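Local atomic coordinates of isoprenyl transferase (Helicobacter pylori, PDB entry 2DTN), a protein that probably condenses isopentenyl diphosphate with an allylic diphosphate, as an undecaprenyl diphosphate synthase, working as a magnesium-dependent homodimer. Residues A[52-57]-A[225-230]; A[173-178]-A[202-207]; A[189-194]-A[211-216]. All coordinates share one frame; numbering follows the deposited sequence.

Contact 1: residues A[52-57]-A[225-230]; sequences TIWCAN and DLENII
W54 on helix 37-57 meets L226, E227 and I230 on helix 223-236, a helix-helix packing on one side of the parallel sheet of the cis-prenyltransferase fold. The axes of the two segments come no nearer than 11.9 Å and cross at -49°, so a long side chain has to bridge them; even the closest pair of CA atoms, those of W54 and L226, lies 9.2 Å apart. The indole does the bridging. Its CG sits anti to the backbone N, which carries the ring outward from its own helix toward the other. At the far end of the benzo ring, CH2 of W54 lies 3.4 Å from CD1 of I230, which approaches from the opposite direction and meets the ring at its edge, near the plane. L226 comes in obliquely, with its CD1 3.8 Å from CE3 of W54. The same methyl lies 4.0 Å from SG of C55, so L226 reaches two successive residues of the facing helix.

Toward the sheet, L19 of strand 18-22 touches both C55 and L226. The ring of H58, the residue just after segment 52-57, stacks with the indole. At the more exposed limit, E227 continues as an extended chain beyond CG and brings its carboxylate to the pyrrole nitrogen on a slanting course, its plane turned only 26° from that of the indole. There, NE1 of W54 gives a weak hydrogen bond to OE2 of E227, 3.4 Å long and bent to 147° at the hydrogen.

Contact 2: residues A[173-178]-A[202-207]; sequences EISNRL and LLWQSS
I174 and L178 both lean on the indole of W204, and they do so over the same face. Following the chain from the last turn of helix 171-175, the first contact is made by I174. With CG2 anti to the backbone N, its branch turns that methyl onto the six-membered ring: CG2 of I174 lies 4.0 Å from the ring centroid of W204 and 12° off the normal, a CH-pi contact. CD1 of I174 adds a second touch, 4.0 Å from CH2 of W204, and the two side chains run at about a right angle.

S175 follows at the margin. Its OG stands 4.1 Å from NE1 of W204, obliquely placed and close enough for packing only. The helix then gives way to a turn in which the amide of R177 bonds to the carbonyl of I174, and this brings L178 back to the indole. CD1 of L178 sits 4.0 Å from the centroid of the five-membered ring of W204, 25° off the normal, and approaches closest to the ring atom CD1 at 3.6 Å. The same methyl passes 4.0 Å from NE2 of Q205, a buried amide nitrogen whose hydrogen bonds go to T180 and E148. L178 also packs against helix 145-158, on E148, L149 and A152.

W204 begins a type I turn that ends at S207, and OG of S206 bonds back to O of L202 at 2.6 Å. The second subunit adjoins this turn, with K146 of that subunit against W204, its F153 against I174, and its L203 against S207. The indole that the turn presents to the end of helix 171-175 thus lies in the buried dimer interface of this homodimeric prenyltransferase.

Contact 3: residues A[189-194]-A[211-216]; sequences LLRTGG and LFFTPI
L189 and L211 lie side by side and point the same way from adjacent parallel strands, with CB of L189 3.7 Å from CD2 of L211. R191 and F213 share their face of the sheet, where CB of R191 touches CD1 of the F213 ring at 3.9 Å. The opposite face carries L190 and F212, whose side chains meet at about a right angle: L190 folds back so that its CD1 lies 3.7 Å from CB of F212, and I229 of helix 223-236 packs on both. Farther on, T192 and T214 again run side by side, CG2 to CG2.

Between the side chains the ladder is regular. The amide of F212 bonds to the L189 carbonyl, that of R191 to the F212 carbonyl, and that of T214 to the R191 carbonyl, all at 150° or more at the hydrogen; the axes diverge by only 16°. Past the strands the amide N of G193 meets O of I216 at 3.1 Å, from above the carbonyl plane, and N of G194 bonds to O of T214 at 3.0 Å. Both glycines have positive phi, a backbone shape that suits residues without CB.

The polar ends lead elsewhere. NH1 of R191 bonds to S199 OG and R197 O, and OG1 of T192 accepts the amide of D24. R191, R197 and S199 probably bind substrate, as in relatives, and D24 is probably catalytic. The ladder therefore probably fixes the base of an extended arginine whose guanidinium, held by S199 and R197 and with a long, weak ion pair to D24, would suit a diphosphate.

In the fold
From the N terminus, segment 52-57 waits for its partner until helix 223-236 near the end of the modelled chain, so contact 1 closes a loop of 167 residues that encloses both others. Within it, contact 2 joins the end of helix 171-175 to the loop before strand 210-213, and contact 3 pairs strand 188-191 with 210-213. These two cross, since their segments alternate, and S206 of contact 2 packs on L189 of contact 3. Contact 3 also abuts contact 1, whereas contacts 1 and 2 stay about 13 Å apart at their nearest atoms. The strand outermost in this chain thus links helix 223-236 to the dimer side, where contacts 2 and 3 both touch the second subunit.

Contact 1: residues A[52-57]-A[225-230]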
loop_
_atom_site.group_PDB
_atom_site.type_symbol
_atom_site.label_atom_id
_atom_site.label_comp_id
_atom_site.label_asym_id
_atom_site.label_seq_id
_atom_site.Cartn_x
_atom_site.Cartn_y
_atom_site.Cartn_z
ATOM N N THR A 52 -13.601 -18.564 -3.177
ATOM C CA THR A 52 -12.688 -19.029 -4.217
ATOM C C THR A 52 -13.445 -19.722 -5.348
ATOM O O THR A 52 -13.137 -19.512 -6.522
ATOM C CB THR A 52 -11.619 -19.988 -3.676
ATOM O OG1 THR A 52 -12.161 -21.308 -3.597
ATOM C CG2 THR A 52 -11.152 -19.550 -2.310
ATOM N N ILE A 53 -14.433 -20.542 -4.999
ATOM C CA ILE A 53 -15.219 -21.237 -6.011
ATOM C C ILE A 53 -15.958 -20.233 -6.893
ATOM O O ILE A 53 -15.969 -20.355 -8.123
ATOM C CB ILE A 53 -16.261 -22.175 -5.375
ATOM C CG1 ILE A 53 -15.557 -23.316 -4.652
ATOM C CG2 ILE A 53 -17.194 -22.722 -6.450
ATOM C CD1 ILE A 53 -16.499 -24.250 -3.967
ATOM N N TRP A 54 -16.590 -19.251 -6.257
ATOM C CA TRP A 54 -17.317 -18.230 -6.995
ATOM C C TRP A 54 -16.364 -17.627 -8.022
ATOM O O TRP A 54 -16.658 -17.597 -9.215
ATOM C CB TRP A 54 -17.814 -17.137 -6.046
ATOM C CG TRP A 54 -18.626 -16.064 -6.724
ATOM C CD1 TRP A 54 -19.983 -16.040 -6.890
ATOM C CD2 TRP A 54 -18.127 -14.872 -7.348
ATOM N NE1 TRP A 54 -20.359 -14.908 -7.576
ATOM C CE2 TRP A 54 -19.239 -14.176 -7.869
ATOM C CE3 TRP A 54 -16.847 -14.329 -7.518
ATOM C CZ2 TRP A 54 -19.108 -12.959 -8.551
ATOM C CZ3 TRP A 54 -16.720 -13.118 -8.196
ATOM C CH2 TRP A 54 -17.847 -12.447 -8.703
ATOM N N CYS A 55 -15.212 -17.165 -7.550
ATOM C CA CYS A 55 -14.219 -16.560 -8.424
ATOM C C CYS A 55 -13.780 -17.495 -9.548
ATOM O O CYS A 55 -13.676 -17.078 -10.696
ATOM C CB CYS A 55 -13.005 -16.102 -7.603
ATOM S SG CYS A 55 -13.355 -14.705 -6.486
ATOM N N ALA A 56 -13.523 -18.756 -9.219
ATOM C CA ALA A 56 -13.109 -19.730 -10.220
ATOM C C ALA A 56 -14.191 -19.862 -11.296
ATOM O O ALA A 56 -13.896 -19.975 -12.493
ATOM C CB ALA A 56 -12.866 -21.080 -9.560
ATOM N N ASN A 57 -15.445 -19.837 -10.856
ATOM C CA ASN A 57 -16.582 -19.968 -11.754
ATOM C C ASN A 57 -16.880 -18.718 -12.552
ATOM O O ASN A 57 -17.672 -18.761 -13.489
ATOM C CB ASN A 57 -17.832 -20.349 -10.967
ATOM C CG ASN A 57 -17.779 -21.759 -10.434
ATOM O OD1 ASN A 57 -18.699 -22.205 -9.751
ATOM N ND2 ASN A 57 -16.705 -22.474 -10.747
ATOM N N ASP A 225 -22.139 -10.017 -2.032
ATOM C CA ASP A 225 -21.446 -8.794 -1.680
ATOM C C ASP A 225 -20.308 -8.601 -2.687
ATOM O O ASP A 225 -20.101 -7.500 -3.216
ATOM C CB ASP A 225 -20.867 -8.897 -0.269
ATOM C CG ASP A 225 -21.921 -9.196 0.776
ATOM O OD1 ASP A 225 -22.887 -8.411 0.894
ATOM O OD2 ASP A 225 -21.778 -10.214 1.489
ATOM N N LEU A 226 -19.584 -9.681 -2.962
ATOM C CA LEU A 226 -18.480 -9.616 -3.898
ATOM C C LEU A 226 -18.943 -9.084 -5.235
ATOM O O LEU A 226 -18.242 -8.293 -5.865
ATOM C CB LEU A 226 -17.850 -10.989 -4.094
ATOM C CG LEU A 226 -16.324 -10.984 -4.008
ATOM C CD1 LEU A 226 -15.793 -12.337 -4.406
ATOM C CD2 LEU A 226 -15.756 -9.916 -4.907
ATOM N N GLU A 227 -20.120 -9.516 -5.679
ATOM C CA GLU A 227 -20.652 -9.049 -6.961
ATOM C C GLU A 227 -20.914 -7.545 -6.978
ATOM O O GLU A 227 -20.517 -6.860 -7.917
ATOM C CB GLU A 227 -21.930 -9.809 -7.327
ATOM C CG GLU A 227 -21.659 -11.222 -7.807
ATOM C CD GLU A 227 -22.919 -11.978 -8.175
ATOM O OE1 GLU A 227 -23.658 -11.501 -9.064
ATOM O OE2 GLU A 227 -23.165 -13.049 -7.572
ATOM N N ASN A 228 -21.576 -7.029 -5.947
ATOM C CA ASN A 228 -21.841 -5.597 -5.888
ATOM C C ASN A 228 -20.523 -4.827 -5.972
ATOM O O ASN A 228 -20.376 -3.912 -6.782
ATOM C CB ASN A 228 -22.562 -5.231 -4.591
ATOM C CG ASN A 228 -23.962 -5.814 -4.518
ATOM O OD1 ASN A 228 -24.774 -5.633 -5.434
ATOM N ND2 ASN A 228 -24.259 -6.511 -3.423
ATOM N N ILE A 229 -19.565 -5.223 -5.136
ATOM C CA ILE A 229 -18.251 -4.593 -5.091
ATOM C C ILE A 229 -17.583 -4.606 -6.464
ATOM O O ILE A 229 -17.014 -3.598 -6.888
ATOM C CB ILE A 229 -17.360 -5.294 -4.026
ATOM C CG1 ILE A 229 -17.800 -4.853 -2.627
ATOM C CG2 ILE A 229 -15.888 -4.982 -4.254
ATOM C CD1 ILE A 229 -17.193 -5.660 -1.514
ATOM N N ILE A 230 -17.664 -5.737 -7.159
ATOM C CA ILE A 230 -17.074 -5.850 -8.486
ATOM C C ILE A 230 -17.824 -4.948 -9.454
ATOM O O ILE A 230 -17.240 -4.364 -10.371
ATOM C CB ILE A 230 -17.111 -7.303 -8.993
ATOM C CG1 ILE A 230 -16.120 -8.144 -8.180
ATOM C CG2 ILE A 230 -16.791 -7.353 -10.482
ATOM C CD1 ILE A 230 -15.989 -9.570 -8.646
#

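Contact 2: residues A[173-178]-A[202-207]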
loop_
_atom_site.group_PDB
_atom_site.type_symbol
_atom_site.label_atom_id
_atom_site.label_comp_id
_atom_site.label_asym_id
_atom_site.label_seq_id
_atom_site.Cartn_x
_atom_site.Cartn_y
_atom_site.Cartn_z
ATOM N N GLU A 173 13.679 -6.569 -11.720
ATOM C CA GLU A 173 14.469 -7.608 -11.063
ATOM C C GLU A 173 13.760 -8.022 -9.781
ATOM O O GLU A 173 13.622 -9.197 -9.480
ATOM C CB GLU A 173 15.862 -7.083 -10.696
ATOM C CG GLU A 173 16.734 -6.630 -11.864
ATOM C CD GLU A 173 17.066 -7.755 -12.814
ATOM O OE1 GLU A 173 17.446 -8.842 -12.335
ATOM O OE2 GLU A 173 16.957 -7.555 -14.040
ATOM N N ILE A 174 13.328 -7.027 -9.020
ATOM C CA ILE A 174 12.639 -7.250 -7.758
ATOM C C ILE A 174 11.310 -7.974 -7.935
ATOM O O ILE A 174 11.001 -8.921 -7.217
ATOM C CB ILE A 174 12.366 -5.913 -7.057
ATOM C CG1 ILE A 174 13.688 -5.283 -6.599
ATOM C CG2 ILE A 174 11.416 -6.122 -5.908
ATOM C CD1 ILE A 174 13.592 -3.803 -6.199
ATOM N N SER A 175 10.528 -7.524 -8.902
ATOM C CA SER A 175 9.226 -8.101 -9.150
ATOM C C SER A 175 9.281 -9.626 -9.294
ATOM O O SER A 175 8.438 -10.339 -8.749
ATOM C CB SER A 175 8.620 -7.456 -10.393
ATOM O OG SER A 175 7.243 -7.752 -10.490
ATOM N N ASN A 176 10.278 -10.132 -10.014
ATOM C CA ASN A 176 10.398 -11.576 -10.192
ATOM C C ASN A 176 11.088 -12.359 -9.070
ATOM O O ASN A 176 11.177 -13.585 -9.142
ATOM C CB ASN A 176 11.072 -11.877 -11.532
ATOM C CG ASN A 176 10.124 -11.690 -12.680
ATOM O OD1 ASN A 176 9.896 -10.546 -13.160
ATOM N ND2 ASN A 176 9.507 -12.808 -13.121
ATOM N N ARG A 177 11.579 -11.672 -8.049
ATOM C CA ARG A 177 12.209 -12.381 -6.939
ATOM C C ARG A 177 11.179 -12.480 -5.811
ATOM O O ARG A 177 11.396 -13.160 -4.807
ATOM C CB ARG A 177 13.464 -11.648 -6.447
ATOM C CG ARG A 177 14.597 -11.565 -7.473
ATOM C CD ARG A 177 14.919 -12.926 -8.056
ATOM N NE ARG A 177 16.027 -12.882 -9.011
ATOM C CZ ARG A 177 17.308 -12.756 -8.677
ATOM N NH1 ARG A 177 17.664 -12.660 -7.403
ATOM N NH2 ARG A 177 18.237 -12.736 -9.622
ATOM N N LEU A 178 10.046 -11.807 -6.003
ATOM C CA LEU A 178 8.958 -11.800 -5.032
ATOM C C LEU A 178 8.154 -13.095 -5.103
ATOM O O LEU A 178 7.985 -13.672 -6.181
ATOM C CB LEU A 178 8.031 -10.602 -5.286
ATOM C CG LEU A 178 8.499 -9.182 -4.929
ATOM C CD1 LEU A 178 7.431 -8.190 -5.345
ATOM C CD2 LEU A 178 8.758 -9.059 -3.430
ATOM N N LEU A 202 0.674 -7.055 0.391
ATOM C CA LEU A 202 0.845 -6.821 -1.039
ATOM C C LEU A 202 1.071 -5.357 -1.401
ATOM O O LEU A 202 0.495 -4.852 -2.356
ATOM C CB LEU A 202 -0.383 -7.355 -1.780
ATOM C CG LEU A 202 -0.680 -8.838 -1.542
ATOM C CD1 LEU A 202 -1.926 -9.251 -2.306
ATOM C CD2 LEU A 202 0.511 -9.671 -1.987
ATOM N N LEU A 203 1.934 -4.687 -0.658
ATOM C CA LEU A 203 2.204 -3.278 -0.893
ATOM C C LEU A 203 2.764 -2.989 -2.280
ATOM O O LEU A 203 2.307 -2.074 -2.970
ATOM C CB LEU A 203 3.152 -2.759 0.182
ATOM C CG LEU A 203 2.632 -2.928 1.618
ATOM C CD1 LEU A 203 3.685 -2.439 2.602
ATOM C CD2 LEU A 203 1.324 -2.157 1.788
ATOM N N TRP A 204 3.759 -3.766 -2.684
ATOM C CA TRP A 204 4.376 -3.607 -3.992
ATOM C C TRP A 204 3.356 -3.953 -5.079
ATOM O O TRP A 204 3.097 -3.158 -5.992
ATOM C CB TRP A 204 5.605 -4.530 -4.094
ATOM C CG TRP A 204 6.334 -4.488 -5.429
ATOM C CD1 TRP A 204 5.957 -5.102 -6.592
ATOM C CD2 TRP A 204 7.544 -3.779 -5.731
ATOM N NE1 TRP A 204 6.848 -4.820 -7.594
ATOM C CE2 TRP A 204 7.833 -4.009 -7.098
ATOM C CE3 TRP A 204 8.411 -2.969 -4.983
ATOM C CZ2 TRP A 204 8.956 -3.456 -7.736
ATOM C CZ3 TRP A 204 9.530 -2.418 -5.614
ATOM C CH2 TRP A 204 9.792 -2.666 -6.979
ATOM N N GLN A 205 2.760 -5.134 -4.947
ATOM C CA GLN A 205 1.802 -5.644 -5.918
ATOM C C GLN A 205 0.471 -4.903 -5.984
ATOM O O GLN A 205 -0.324 -5.153 -6.889
ATOM C CB GLN A 205 1.542 -7.141 -5.659
ATOM C CG GLN A 205 2.819 -7.989 -5.568
ATOM C CD GLN A 205 3.341 -8.129 -4.141
ATOM O OE1 GLN A 205 3.249 -7.203 -3.334
ATOM N NE2 GLN A 205 3.897 -9.294 -3.829
ATOM N N SER A 206 0.233 -3.995 -5.037
ATOM C CA SER A 206 -1.010 -3.234 -4.980
ATOM C C SER A 206 -0.789 -1.731 -5.155
ATOM O O SER A 206 -1.648 -0.933 -4.792
ATOM C CB SER A 206 -1.714 -3.469 -3.637
ATOM O OG SER A 206 -1.904 -4.848 -3.394
ATOM N N SER A 207 0.353 -1.347 -5.714
ATOM C CA SER A 207 0.651 0.068 -5.906
ATOM C C SER A 207 -0.385 0.834 -6.749
ATOM O O SER A 207 -0.457 2.058 -6.679
ATOM C CB SER A 207 2.041 0.233 -6.536
ATOM O OG SER A 207 2.038 -0.164 -7.902
#

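Contact 3: residues A[189-194]-A[211-216]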
loop_
_atom_site.group_PDB
_atom_site.type_symbol
_atom_site.label_atom_id
_atom_site.label_comp_id
_atom_site.label_asym_id
_atom_site.label_seq_id
_atom_site.Cartn_x
_atom_site.Cartn_y
_atom_site.Cartn_z
ATOM N N LEU A 189 -8.011 -4.450 -4.397
ATOM C CA LEU A 189 -7.661 -4.870 -3.047
ATOM C C LEU A 189 -8.834 -4.526 -2.134
ATOM O O LEU A 189 -9.255 -3.374 -2.057
ATOM C CB LEU A 189 -6.382 -4.167 -2.600
ATOM C CG LEU A 189 -5.843 -4.481 -1.207
ATOM C CD1 LEU A 189 -5.930 -5.964 -0.903
ATOM C CD2 LEU A 189 -4.419 -4.014 -1.143
ATOM N N LEU A 190 -9.372 -5.537 -1.462
ATOM C CA LEU A 190 -10.529 -5.368 -0.586
ATOM C C LEU A 190 -10.279 -5.735 0.869
ATOM O O LEU A 190 -9.583 -6.705 1.168
ATOM C CB LEU A 190 -11.684 -6.224 -1.099
ATOM C CG LEU A 190 -12.850 -6.423 -0.129
ATOM C CD1 LEU A 190 -13.728 -5.174 -0.086
ATOM C CD2 LEU A 190 -13.657 -7.631 -0.586
ATOM N N ARG A 191 -10.870 -4.963 1.775
ATOM C CA ARG A 191 -10.724 -5.232 3.201
ATOM C C ARG A 191 -12.055 -5.262 3.939
ATOM O O ARG A 191 -12.786 -4.269 3.993
ATOM C CB ARG A 191 -9.810 -4.201 3.866
ATOM C CG ARG A 191 -9.774 -4.363 5.363
ATOM C CD ARG A 191 -8.473 -3.909 5.961
ATOM N NE ARG A 191 -8.382 -4.286 7.370
ATOM C CZ ARG A 191 -7.244 -4.318 8.054
ATOM N NH1 ARG A 191 -6.106 -3.993 7.448
ATOM N NH2 ARG A 191 -7.233 -4.697 9.330
ATOM N N THR A 192 -12.366 -6.415 4.512
ATOM C CA THR A 192 -13.602 -6.577 5.265
ATOM C C THR A 192 -13.316 -6.233 6.722
ATOM O O THR A 192 -12.154 -6.121 7.121
ATOM C CB THR A 192 -14.116 -8.030 5.168
ATOM O OG1 THR A 192 -13.152 -8.925 5.739
ATOM C CG2 THR A 192 -14.342 -8.407 3.712
ATOM N N GLY A 193 -14.362 -6.037 7.514
ATOM C CA GLY A 193 -14.142 -5.737 8.913
ATOM C C GLY A 193 -14.171 -4.281 9.320
ATOM O O GLY A 193 -14.039 -3.981 10.502
ATOM N N GLY A 194 -14.322 -3.371 8.369
ATOM C CA GLY A 194 -14.378 -1.965 8.734
ATOM C C GLY A 194 -13.091 -1.157 8.855
ATOM O O GLY A 194 -13.132 0.068 8.736
ATOM N N LEU A 211 -8.935 0.268 -4.294
ATOM C CA LEU A 211 -9.172 -0.117 -2.913
ATOM C C LEU A 211 -10.636 -0.039 -2.520
ATOM O O LEU A 211 -11.327 0.922 -2.829
ATOM C CB LEU A 211 -8.339 0.757 -1.981
ATOM C CG LEU A 211 -6.879 0.879 -2.414
ATOM C CD1 LEU A 211 -6.163 1.878 -1.523
ATOM C CD2 LEU A 211 -6.214 -0.488 -2.374
ATOM N N PHE A 212 -11.102 -1.077 -1.845
ATOM C CA PHE A 212 -12.477 -1.138 -1.383
ATOM C C PHE A 212 -12.455 -1.537 0.068
ATOM O O PHE A 212 -11.592 -2.287 0.507
ATOM C CB PHE A 212 -13.298 -2.169 -2.162
ATOM C CG PHE A 212 -13.693 -1.725 -3.535
ATOM C CD1 PHE A 212 -12.765 -1.704 -4.570
ATOM C CD2 PHE A 212 -15.003 -1.344 -3.798
ATOM C CE1 PHE A 212 -13.136 -1.313 -5.856
ATOM C CE2 PHE A 212 -15.390 -0.947 -5.085
ATOM C CZ PHE A 212 -14.456 -0.934 -6.115
ATOM N N PHE A 213 -13.418 -1.027 0.812
ATOM C CA PHE A 213 -13.519 -1.324 2.224
ATOM C C PHE A 213 -14.988 -1.514 2.498
ATOM O O PHE A 213 -15.830 -0.887 1.852
ATOM C CB PHE A 213 -12.984 -0.158 3.037
ATOM C CG PHE A 213 -11.574 0.189 2.719
ATOM C CD1 PHE A 213 -10.521 -0.416 3.407
ATOM C CD2 PHE A 213 -11.285 1.123 1.723
ATOM C CE1 PHE A 213 -9.192 -0.093 3.112
ATOM C CE2 PHE A 213 -9.964 1.455 1.418
ATOM C CZ PHE A 213 -8.913 0.847 2.115
ATOM N N THR A 214 -15.290 -2.390 3.443
ATOM C CA THR A 214 -16.663 -2.679 3.817
ATOM C C THR A 214 -16.674 -3.074 5.296
ATOM O O THR A 214 -15.735 -3.718 5.786
ATOM C CB THR A 214 -17.234 -3.829 2.947
ATOM O OG1 THR A 214 -18.575 -4.126 3.357
ATOM C CG2 THR A 214 -16.374 -5.091 3.088
ATOM N N PRO A 215 -17.718 -2.663 6.034
ATOM C CA PRO A 215 -17.835 -2.987 7.462
ATOM C C PRO A 215 -18.258 -4.436 7.711
ATOM O O PRO A 215 -18.169 -4.935 8.834
ATOM C CB PRO A 215 -18.872 -1.982 7.960
ATOM C CG PRO A 215 -19.756 -1.813 6.772
ATOM C CD PRO A 215 -18.765 -1.708 5.628
ATOM N N ILE A 216 -18.707 -5.106 6.652
ATOM C CA ILE A 216 -19.144 -6.495 6.748
ATOM C C ILE A 216 -18.037 -7.401 7.270
ATOM O O ILE A 216 -16.950 -7.478 6.691
ATOM C CB ILE A 216 -19.611 -7.022 5.371
ATOM C CG1 ILE A 216 -20.810 -6.205 4.885
ATOM C CG2 ILE A 216 -19.980 -8.501 5.473
ATOM C CD1 ILE A 216 -21.112 -6.387 3.412
#